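Local coordinates for pertussis toxin-like subunit ArtA (Escherichia coli, PDB 4Z9D), which probably transfers ADP-ribose from NAD to trimeric G proteins, as the enzymatic subunit of a pertussis-like toxin, at residues D11-P15 and E16-R20; Y61-A64 and R65-S69; I103-S106 and G107-I111. The protein carries 2 engineered substitutions. All coordinates share one frame; numbering follows the deposited sequence.

Contact 1. Residues D11-P15 and E16-R20; sequences DSRPP and EEIFR. With NAD (nicotinamide-adenine-dinucleotide), chain F.
Arg13 reaches past Glu17 and Ile18 of the first helical turn to the bound NAD, at a junction where strand 6-11 gives way to helix 15-21 through an Asx turn. Its CB sits 3.8 Å from Ile18 CD1, and CB and CG both brush Glu17 OE1. CD comes near the other oxygen, with Arg13 CD to Glu17 OE2 at 3.6 Å. The chain then bends at chi3 (-69°), bringing NE and NH2 round to Asp11 while NH1 stays near Glu17. NE donates to Asp11 OD1 and NH2 to Asp11 OD2 at 2.8 Å, a side-on salt bridge that fixes the rotation of the group. Arg9 is a second cationic partner of Asp11 OD2. Adenine C4A lies over the centre of one guanidinium face, 3.8 Å from Arg13 CZ, while Ile18 CD1 covers part of the opposite face; arginine suits the place because its flat cation can stack on adenine while its edge pairs with Asp11. NH1 is joined to Glu17 OE2 through a water, whose link to NH1 is weak. Asp11 OD1 also accepts from Arg13 N, closing the Asx turn with its anti lone pair. Ser12 N donates to NAD O3B. Prolines, which lack an N-H to donate, fit the start of a helix: Pro14 is the N-cap residue, and its O takes Ile18 N almost straight, at 172°. From the next residue, Pro15 CB lies over the face of the Phe19 ring, one turn further along, 3.7 Å from its centroid, in a CH-pi contact.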
loop_
_atom_site.group_PDB
_atom_site.type_symbol
_atom_site.label_atom_id
_atom_site.label_comp_id
_atom_site.label_asym_id
_atom_site.label_seq_id
_atom_site.Cartn_x
_atom_site.Cartn_y
_atom_site.Cartn_z
ATOM N N ASP A 11 0.762 6.985 4.406
ATOM C CA ASP A 11 -0.456 7.762 4.143
ATOM C C ASP A 11 -0.400 9.107 4.877
ATOM O O ASP A 11 0.213 9.212 5.934
ATOM C CB ASP A 11 -1.696 6.953 4.567
ATOM C CG ASP A 11 -2.978 7.426 3.880
ATOM O OD1 ASP A 11 -3.409 8.574 4.143
ATOM O OD2 ASP A 11 -3.563 6.653 3.085
ATOM N N SER A 12 -1.084 10.119 4.356
ATOM C CA SER A 12 -1.020 11.438 4.981
ATOM C C SER A 12 -2.030 11.611 6.113
ATOM O O SER A 12 -1.926 12.545 6.908
ATOM C CB SER A 12 -1.250 12.532 3.936
ATOM O OG SER A 12 -2.481 12.333 3.266
ATOM N N ARG A 13 -3.027 10.732 6.167
ATOM C CA ARG A 13 -4.058 10.813 7.194
ATOM C C ARG A 13 -3.556 10.273 8.526
ATOM O O ARG A 13 -2.792 9.307 8.556
ATOM C CB ARG A 13 -5.321 10.077 6.753
ATOM C CG ARG A 13 -6.009 10.792 5.613
ATOM C CD ARG A 13 -6.950 9.884 4.856
ATOM N NE ARG A 13 -6.290 8.846 4.081
ATOM C CZ ARG A 13 -6.946 7.808 3.578
ATOM N NH1 ARG A 13 -8.258 7.738 3.763
ATOM N NH2 ARG A 13 -6.311 6.865 2.880
ATOM N N PRO A 14 -3.972 10.911 9.636
ATOM C CA PRO A 14 -3.476 10.613 10.988
ATOM C C PRO A 14 -4.173 9.432 11.663
ATOM O O PRO A 14 -5.259 9.048 11.246
ATOM C CB PRO A 14 -3.772 11.910 11.753
ATOM C CG PRO A 14 -5.011 12.437 11.093
ATOM C CD PRO A 14 -4.879 12.078 9.631
ATOM N N PRO A 15 -3.535 8.846 12.691
ATOM C CA PRO A 15 -4.016 7.623 13.344
ATOM C C PRO A 15 -5.425 7.780 13.893
ATOM O O PRO A 15 -6.199 6.825 13.891
ATOM C CB PRO A 15 -3.005 7.404 14.476
ATOM C CG PRO A 15 -1.763 8.046 13.997
ATOM C CD PRO A 15 -2.179 9.213 13.144
ATOM N N GLU A 16 -5.763 8.972 14.362
ATOM C CA GLU A 16 -7.074 9.169 14.947
ATOM C C GLU A 16 -8.188 8.852 13.960
ATOM O O GLU A 16 -9.176 8.201 14.310
ATOM C CB GLU A 16 -7.203 10.610 15.439
ATOM C CG GLU A 16 -8.531 10.918 16.058
ATOM C CD GLU A 16 -8.799 10.131 17.311
ATOM O OE1 GLU A 16 -7.844 9.575 17.905
ATOM O OE2 GLU A 16 -9.990 10.047 17.680
ATOM N N GLU A 17 -7.991 9.252 12.712
ATOM C CA GLU A 17 -8.922 8.910 11.648
ATOM C C GLU A 17 -8.768 7.450 11.216
ATOM O O GLU A 17 -9.744 6.698 11.119
ATOM C CB GLU A 17 -8.713 9.840 10.454
ATOM C CG GLU A 17 -9.647 9.560 9.300
ATOM C CD GLU A 17 -9.284 10.340 8.062
ATOM O OE1 GLU A 17 -8.476 11.285 8.180
ATOM O OE2 GLU A 17 -9.826 10.029 6.977
ATOM N N ILE A 18 -7.524 7.073 10.939
ATOM C CA ILE A 18 -7.215 5.777 10.359
ATOM C C ILE A 18 -7.436 4.608 11.328
ATOM O O ILE A 18 -7.943 3.571 10.918
ATOM C CB ILE A 18 -5.771 5.780 9.811
ATOM C CG1 ILE A 18 -5.638 6.835 8.702
ATOM C CG2 ILE A 18 -5.386 4.424 9.277
ATOM C CD1 ILE A 18 -6.669 6.660 7.554
ATOM N N PHE A 19 -7.100 4.768 12.604
ATOM C CA PHE A 19 -7.321 3.677 13.559
ATOM C C PHE A 19 -8.808 3.379 13.690
ATOM O O PHE A 19 -9.220 2.231 13.911
ATOM C CB PHE A 19 -6.772 4.026 14.938
ATOM C CG PHE A 19 -5.273 3.961 15.044
ATOM C CD1 PHE A 19 -4.643 4.432 16.183
ATOM C CD2 PHE A 19 -4.491 3.453 14.009
ATOM C CE1 PHE A 19 -3.268 4.394 16.302
ATOM C CE2 PHE A 19 -3.114 3.398 14.133
ATOM C CZ PHE A 19 -2.504 3.878 15.281
ATOM N N ARG A 20 -9.608 4.424 13.504
ATOM C CA ARG A 20 -11.046 4.334 13.687
ATOM C C ARG A 20 -11.667 3.774 12.415
ATOM O O ARG A 20 -12.434 2.813 12.457
ATOM C CB ARG A 20 -11.641 5.715 13.984
ATOM C CG ARG A 20 -13.154 5.720 14.160
ATOM C CD ARG A 20 -13.758 6.985 13.580
ATOM N NE ARG A 20 -13.213 8.217 14.118
ATOM C CZ ARG A 20 -12.992 9.294 13.372
ATOM N NH1 ARG A 20 -12.487 10.395 13.914
ATOM N NH2 ARG A 20 -13.228 9.251 12.069
HETATM P PA NAD F . -3.307 6.849 -2.830
HETATM O O1A NAD F . -3.888 5.610 -2.252
HETATM O O2A NAD F . -4.097 7.644 -3.805
HETATM O O5B NAD F . -2.852 7.786 -1.576
HETATM C C5B NAD F . -2.326 9.117 -1.709
HETATM C C4B NAD F . -3.104 10.024 -0.734
HETATM O O4B NAD F . -4.493 10.158 -1.163
HETATM C C3B NAD F . -3.205 9.353 0.603
HETATM O O3B NAD F . -1.941 9.555 1.308
HETATM C C2B NAD F . -4.302 10.182 1.207
HETATM O O2B NAD F . -3.819 11.507 1.350
HETATM C C1B NAD F . -5.308 10.193 0.045
HETATM N N9A NAD F . -6.232 9.016 -0.124
HETATM C C8A NAD F . -6.049 7.759 -0.527
HETATM N N7A NAD F . -7.238 7.151 -0.530
HETATM C C5A NAD F . -8.166 8.035 -0.150
HETATM C C6A NAD F . -9.499 7.942 0.009
HETATM N N6A NAD F . -10.052 6.761 -0.252
HETATM N N1A NAD F . -10.247 8.981 0.416
HETATM C C2A NAD F . -9.611 10.195 0.670
HETATM N N3A NAD F . -8.222 10.269 0.500
HETATM C C4A NAD F . -7.534 9.189 0.093
HETATM O O3 NAD F . -1.930 6.504 -3.522
HETATM P PN NAD F . -0.785 5.578 -2.831
HETATM O O1N NAD F . -1.404 4.483 -2.033
HETATM O O2N NAD F . 0.242 6.458 -2.231
HETATM O O5D NAD F . -0.211 4.905 -4.153
HETATM C C5D NAD F . 0.272 5.682 -5.257
HETATM C C4D NAD F . 1.317 4.873 -6.033
HETATM O O4D NAD F . 2.279 4.431 -5.015
HETATM C C3D NAD F . 0.708 3.604 -6.658
HETATM O O3D NAD F . 1.452 3.202 -7.814
HETATM C C2D NAD F . 0.975 2.620 -5.537
HETATM O O2D NAD F . 0.916 1.256 -6.011
HETATM C C1D NAD F . 2.382 2.997 -5.090
HETATM N N1N NAD F . 2.665 2.387 -3.742
HETATM C C2N NAD F . 2.303 3.071 -2.555
HETATM C C3N NAD F . 2.509 2.522 -1.289
HETATM C C7N NAD F . 2.158 3.219 -0.117
HETATM O O7N NAD F . 2.641 2.756 1.054
HETATM N N7N NAD F . 1.415 4.323 -0.226
HETATM C C4N NAD F . 3.087 1.258 -1.205
HETATM C C5N NAD F . 3.456 0.572 -2.362
HETATM C C6N NAD F . 3.243 1.111 -3.626
HETATM O O HOH W 1 -10.040 10.466 4.511
#

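Contact 2. Residues Y61-A64 and R65-S69; sequences YNIA and RQYYS. With NAD (nicotinamide-adenine-dinucleotide), chain F.
The ring of Tyr67 carries a backbone oxygen against one face: Ile63 O, the acceptor of Tyr67 N one helical turn earlier, lies 3.5 Å above the ring plane and toward its rim. The side chains of the same two residues also meet: Ile63 CG2 packs against Tyr67 CE2 at 3.6 Å, the two groups lying side by side and pointing the same way. Tyr67 CG stands anti to the carbonyl carbon (chi1 -64°), and from there the rigid ring carries its hydroxyl to the ligand, where OH donates to the pyrophosphate oxygen O2N of NAD at 2.7 Å. Ile63 works beside it with a purely apolar tip: its extended branch brings CD1 to 3.5 Å from C4N of the nicotinamide ring. Spaced four apart, the two residues show how one side of helix 57-68 lines the NAD cleft of this ADP-ribosyltransferase-family domain. Another side of the helix meets the sheet. Ala64 is small enough to lie close to Leu77 and Leu136, and its O accepts from Tyr68 N at 2.8 Å. Tyr68 stacks its ring on Tyr138 and bonds through OH to Leu136 O, while Arg65 NH2 donates to Ser143 O. At the helix end, Ser69 turns both N and OG onto Arg65 O, from opposite faces of its carbonyl plane, with OG at 2.9 Å.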
loop_
_atom_site.group_PDB
_atom_site.type_symbol
_atom_site.label_atom_id
_atom_site.label_comp_id
_atom_site.label_asym_id
_atom_site.label_seq_id
_atom_site.Cartn_x
_atom_site.Cartn_y
_atom_site.Cartn_z
ATOM N N TYR A 61 10.408 4.267 3.486
ATOM C CA TYR A 61 11.159 5.524 3.565
ATOM C C TYR A 61 11.320 6.199 2.203
ATOM O O TYR A 61 11.283 7.435 2.091
ATOM C CB TYR A 61 12.536 5.291 4.185
ATOM C CG TYR A 61 12.468 4.946 5.645
ATOM C CD1 TYR A 61 12.170 5.922 6.591
ATOM C CD2 TYR A 61 12.677 3.646 6.082
ATOM C CE1 TYR A 61 12.103 5.618 7.940
ATOM C CE2 TYR A 61 12.610 3.326 7.431
ATOM C CZ TYR A 61 12.323 4.318 8.352
ATOM O OH TYR A 61 12.254 4.003 9.686
ATOM N N ASN A 62 11.516 5.389 1.174
ATOM C CA ASN A 62 11.705 5.906 -0.174
ATOM C C ASN A 62 10.419 6.441 -0.774
ATOM O O ASN A 62 10.421 7.452 -1.467
ATOM C CB ASN A 62 12.287 4.828 -1.075
ATOM C CG ASN A 62 13.723 4.484 -0.717
ATOM O OD1 ASN A 62 14.450 5.297 -0.128
ATOM N ND2 ASN A 62 14.143 3.272 -1.073
ATOM N N ILE A 63 9.318 5.737 -0.529
ATOM C CA ILE A 63 7.996 6.237 -0.905
ATOM C C ILE A 63 7.699 7.577 -0.213
ATOM O O ILE A 63 7.222 8.527 -0.842
ATOM C CB ILE A 63 6.899 5.201 -0.555
ATOM C CG1 ILE A 63 7.032 3.969 -1.451
ATOM C CG2 ILE A 63 5.502 5.801 -0.686
ATOM C CD1 ILE A 63 6.206 2.769 -0.966
ATOM N N ALA A 64 7.986 7.653 1.083
ATOM C CA ALA A 64 7.763 8.888 1.822
ATOM C C ALA A 64 8.628 10.031 1.265
ATOM O O ALA A 64 8.166 11.171 1.163
ATOM C CB ALA A 64 8.053 8.688 3.279
ATOM N N ARG A 65 9.879 9.728 0.930
ATOM C CA ARG A 65 10.770 10.742 0.357
ATOM C C ARG A 65 10.202 11.317 -0.936
ATOM O O ARG A 65 10.238 12.531 -1.167
ATOM C CB ARG A 65 12.145 10.152 0.082
ATOM C CG ARG A 65 13.085 11.093 -0.651
ATOM C CD ARG A 65 14.473 10.468 -0.759
ATOM N NE ARG A 65 15.090 10.339 0.557
ATOM C CZ ARG A 65 15.216 9.200 1.226
ATOM N NH1 ARG A 65 14.756 8.070 0.715
ATOM N NH2 ARG A 65 15.790 9.202 2.421
ATOM N N GLN A 66 9.673 10.424 -1.768
ATOM C CA GLN A 66 9.077 10.803 -3.041
ATOM C C GLN A 66 7.945 11.806 -2.821
ATOM O O GLN A 66 7.871 12.834 -3.499
ATOM C CB GLN A 66 8.567 9.550 -3.764
ATOM C CG GLN A 66 7.913 9.795 -5.112
ATOM C CD GLN A 66 7.110 8.592 -5.595
ATOM O OE1 GLN A 66 7.195 7.500 -5.026
ATOM N NE2 GLN A 66 6.316 8.794 -6.642
ATOM N N TYR A 67 7.089 11.522 -1.845
ATOM C CA TYR A 67 5.964 12.394 -1.547
ATOM C C TYR A 67 6.410 13.702 -0.899
ATOM O O TYR A 67 5.960 14.773 -1.292
ATOM C CB TYR A 67 4.964 11.670 -0.649
ATOM C CG TYR A 67 4.327 10.470 -1.322
ATOM C CD1 TYR A 67 4.426 10.285 -2.693
ATOM C CD2 TYR A 67 3.657 9.513 -0.585
ATOM C CE1 TYR A 67 3.861 9.193 -3.315
ATOM C CE2 TYR A 67 3.081 8.414 -1.196
ATOM C CZ TYR A 67 3.188 8.259 -2.561
ATOM O OH TYR A 67 2.622 7.166 -3.187
ATOM N N TYR A 68 7.305 13.605 0.082
ATOM C CA TYR A 68 7.825 14.777 0.797
ATOM C C TYR A 68 8.502 15.792 -0.114
ATOM O O TYR A 68 8.424 16.997 0.107
ATOM C CB TYR A 68 8.829 14.326 1.855
ATOM C CG TYR A 68 8.259 14.026 3.219
ATOM C CD1 TYR A 68 8.632 12.869 3.900
ATOM C CD2 TYR A 68 7.384 14.900 3.841
ATOM C CE1 TYR A 68 8.127 12.584 5.152
ATOM C CE2 TYR A 68 6.873 14.625 5.095
ATOM C CZ TYR A 68 7.254 13.466 5.747
ATOM O OH TYR A 68 6.754 13.187 7.001
ATOM N N SER A 69 9.171 15.303 -1.142
ATOM C CA SER A 69 9.972 16.179 -1.976
ATOM C C SER A 69 9.202 16.670 -3.199
ATOM O O SER A 69 9.756 17.357 -4.043
ATOM C CB SER A 69 11.266 15.470 -2.397
ATOM O OG SER A 69 11.001 14.399 -3.278
HETATM P PA NAD F . -3.307 6.849 -2.830
HETATM O O1A NAD F . -3.888 5.610 -2.252
HETATM O O2A NAD F . -4.097 7.644 -3.805
HETATM O O5B NAD F . -2.852 7.786 -1.576
HETATM C C5B NAD F . -2.326 9.117 -1.709
HETATM C C4B NAD F . -3.104 10.024 -0.734
HETATM O O4B NAD F . -4.493 10.158 -1.163
HETATM C C3B NAD F . -3.205 9.353 0.603
HETATM O O3B NAD F . -1.941 9.555 1.308
HETATM C C2B NAD F . -4.302 10.182 1.207
HETATM O O2B NAD F . -3.819 11.507 1.350
HETATM C C1B NAD F . -5.308 10.193 0.045
HETATM N N9A NAD F . -6.232 9.016 -0.124
HETATM C C8A NAD F . -6.049 7.759 -0.527
HETATM N N7A NAD F . -7.238 7.151 -0.530
HETATM C C5A NAD F . -8.166 8.035 -0.150
HETATM C C6A NAD F . -9.499 7.942 0.009
HETATM N N6A NAD F . -10.052 6.761 -0.252
HETATM N N1A NAD F . -10.247 8.981 0.416
HETATM C C2A NAD F . -9.611 10.195 0.670
HETATM N N3A NAD F . -8.222 10.269 0.500
HETATM C C4A NAD F . -7.534 9.189 0.093
HETATM O O3 NAD F . -1.930 6.504 -3.522
HETATM P PN NAD F . -0.785 5.578 -2.831
HETATM O O1N NAD F . -1.404 4.483 -2.033
HETATM O O2N NAD F . 0.242 6.458 -2.231
HETATM O O5D NAD F . -0.211 4.905 -4.153
HETATM C C5D NAD F . 0.272 5.682 -5.257
HETATM C C4D NAD F . 1.317 4.873 -6.033
HETATM O O4D NAD F . 2.279 4.431 -5.015
HETATM C C3D NAD F . 0.708 3.604 -6.658
HETATM O O3D NAD F . 1.452 3.202 -7.814
HETATM C C2D NAD F . 0.975 2.620 -5.537
HETATM O O2D NAD F . 0.916 1.256 -6.011
HETATM C C1D NAD F . 2.382 2.997 -5.090
HETATM N N1N NAD F . 2.665 2.387 -3.742
HETATM C C2N NAD F . 2.303 3.071 -2.555
HETATM C C3N NAD F . 2.509 2.522 -1.289
HETATM C C7N NAD F . 2.158 3.219 -0.117
HETATM O O7N NAD F . 2.641 2.756 1.054
HETATM N N7N NAD F . 1.415 4.323 -0.226
HETATM C C4N NAD F . 3.087 1.258 -1.205
HETATM C C5N NAD F . 3.456 0.572 -2.362
HETATM C C6N NAD F . 3.243 1.111 -3.626
#

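Contact 3. Residues I103-S106 and G107-I111; sequences ITFS and GFERI
Over one face of the Arg110 guanidinium lies Phe105, whose CG is 4.0 Å above the plane and displaced toward the rim, with CB close by. The two flat groups are steeply inclined, 73° apart, and the ring meets NH1 obliquely, Phe105 CD2 being 3.6 Å from Arg110 NH1. That nitrogen has its hydrogen-bond partner in Thr99 OG1 on helix 92-100, the same helix against which the buried Phe105 packs, on Val95 and Leu98. An arginine suits this place because its flat guanidinium can lie against the apolar Phe105 CB and ring while NH1 still bonds Thr99 OG1. Next to this pair, Ser106 and Glu109 form a capping box at the start of helix 107-112. Ser106 OG, lying between its backbone N and carbonyl carbon (chi1 72°), accepts from Glu109 N at 3.0 Å, and Glu109 returns the bond, its OE1 taking Ser106 N at 2.8 Å with the anti lone pair. The glutamate chain, extended beyond CG, reaches back over the turn, and OE1 also comes 3.2 Å from Phe105 CA. The other carboxylate oxygen, Glu109 OE2, forms a salt bridge with Arg37 NE of helix 32-37.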
loop_
_atom_site.group_PDB
_atom_site.type_symbol
_atom_site.label_atom_id
_atom_site.label_comp_id
_atom_site.label_asym_id
_atom_site.label_seq_id
_atom_site.Cartn_x
_atom_site.Cartn_y
_atom_site.Cartn_z
ATOM N N ILE A 103 -1.864 -9.194 -21.875
ATOM C CA ILE A 103 -1.505 -7.857 -21.426
ATOM C C ILE A 103 0.031 -7.751 -21.375
ATOM O O ILE A 103 0.721 -8.676 -20.933
ATOM C CB ILE A 103 -2.130 -7.540 -20.050
ATOM C CG1 ILE A 103 -3.653 -7.650 -20.123
ATOM C CG2 ILE A 103 -1.696 -6.175 -19.558
ATOM C CD1 ILE A 103 -4.272 -6.710 -21.126
ATOM N N THR A 104 0.568 -6.628 -21.838
ATOM C CA THR A 104 2.016 -6.460 -21.890
ATOM C C THR A 104 2.516 -5.523 -20.808
ATOM O O THR A 104 2.029 -4.404 -20.662
ATOM C CB THR A 104 2.485 -5.912 -23.249
ATOM O OG1 THR A 104 1.646 -4.821 -23.644
ATOM C CG2 THR A 104 2.459 -7.007 -24.309
ATOM N N PHE A 105 3.476 -6.003 -20.031
ATOM C CA PHE A 105 4.170 -5.152 -19.084
ATOM C C PHE A 105 5.524 -4.790 -19.678
ATOM O O PHE A 105 6.260 -5.666 -20.119
ATOM C CB PHE A 105 4.315 -5.856 -17.737
ATOM C CG PHE A 105 2.996 -6.133 -17.066
ATOM C CD1 PHE A 105 2.460 -5.231 -16.165
ATOM C CD2 PHE A 105 2.282 -7.288 -17.361
ATOM C CE1 PHE A 105 1.240 -5.480 -15.554
ATOM C CE2 PHE A 105 1.071 -7.544 -16.759
ATOM C CZ PHE A 105 0.545 -6.637 -15.856
ATOM N N SER A 106 5.839 -3.503 -19.695
ATOM C CA SER A 106 7.081 -3.037 -20.296
ATOM C C SER A 106 8.294 -3.476 -19.498
ATOM O O SER A 106 8.173 -3.879 -18.337
ATOM C CB SER A 106 7.063 -1.525 -20.407
ATOM O OG SER A 106 7.200 -0.958 -19.121
ATOM N N GLY A 107 9.472 -3.368 -20.106
ATOM C CA GLY A 107 10.704 -3.662 -19.401
ATOM C C GLY A 107 10.817 -2.803 -18.158
ATOM O O GLY A 107 11.307 -3.262 -17.122
ATOM N N PHE A 108 10.354 -1.559 -18.257
ATOM C CA PHE A 108 10.461 -0.628 -17.143
ATOM C C PHE A 108 9.541 -1.036 -15.997
ATOM O O PHE A 108 9.917 -0.947 -14.827
ATOM C CB PHE A 108 10.148 0.798 -17.581
ATOM C CG PHE A 108 10.207 1.795 -16.454
ATOM C CD1 PHE A 108 9.041 2.292 -15.893
ATOM C CD2 PHE A 108 11.425 2.207 -15.932
ATOM C CE1 PHE A 108 9.082 3.195 -14.847
ATOM C CE2 PHE A 108 11.478 3.120 -14.890
ATOM C CZ PHE A 108 10.305 3.612 -14.344
ATOM N N GLU A 109 8.316 -1.421 -16.327
ATOM C CA GLU A 109 7.370 -1.884 -15.311
ATOM C C GLU A 109 7.909 -3.093 -14.552
ATOM O O GLU A 109 7.787 -3.172 -13.323
ATOM C CB GLU A 109 6.025 -2.208 -15.956
ATOM C CG GLU A 109 5.280 -0.963 -16.421
ATOM C CD GLU A 109 3.973 -1.280 -17.123
ATOM O OE1 GLU A 109 4.002 -2.073 -18.090
ATOM O OE2 GLU A 109 2.923 -0.726 -16.719
ATOM N N ARG A 110 8.523 -4.028 -15.275
ATOM C CA ARG A 110 9.002 -5.249 -14.637
ATOM C C ARG A 110 10.186 -4.958 -13.733
ATOM O O ARG A 110 10.345 -5.598 -12.693
ATOM C CB ARG A 110 9.346 -6.311 -15.682
ATOM C CG ARG A 110 8.139 -6.693 -16.543
ATOM C CD ARG A 110 8.212 -8.109 -17.080
ATOM N NE ARG A 110 6.998 -8.461 -17.820
ATOM C CZ ARG A 110 6.052 -9.270 -17.356
ATOM N NH1 ARG A 110 4.982 -9.538 -18.098
ATOM N NH2 ARG A 110 6.174 -9.812 -16.152
ATOM N N ILE A 111 11.016 -3.994 -14.120
ATOM C CA ILE A 111 12.101 -3.555 -13.245
ATOM C C ILE A 111 11.551 -2.957 -11.941
ATOM O O ILE A 111 12.077 -3.211 -10.862
ATOM C CB ILE A 111 13.018 -2.544 -13.963
ATOM C CG1 ILE A 111 14.028 -3.307 -14.824
ATOM C CG2 ILE A 111 13.778 -1.672 -12.972
ATOM C CD1 ILE A 111 14.847 -2.428 -15.709
#

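In the fold
Read from the N terminus, the three contacts follow in series, none nested in or crossing another. Contact 1 turns the chain from edge strand 6-11 into helix 15-21, which packs on strands 77-83 and 130-139. Contact 2 closes no loop, lying within the single helix 57-68, against the same four-stranded sheet. Their centres are about 18 Å apart and they do not touch, yet NAD spans them, its adenosine end at contact 1 and its pyrophosphate and nicotinamide at contact 2. Contact 3 starts helix 107-112 after helix 92-100, with its centre about 33 Å from that of contact 1, and ties these helices to helix 32-37; its Glu109 side chain remains about 10 Å from NAD.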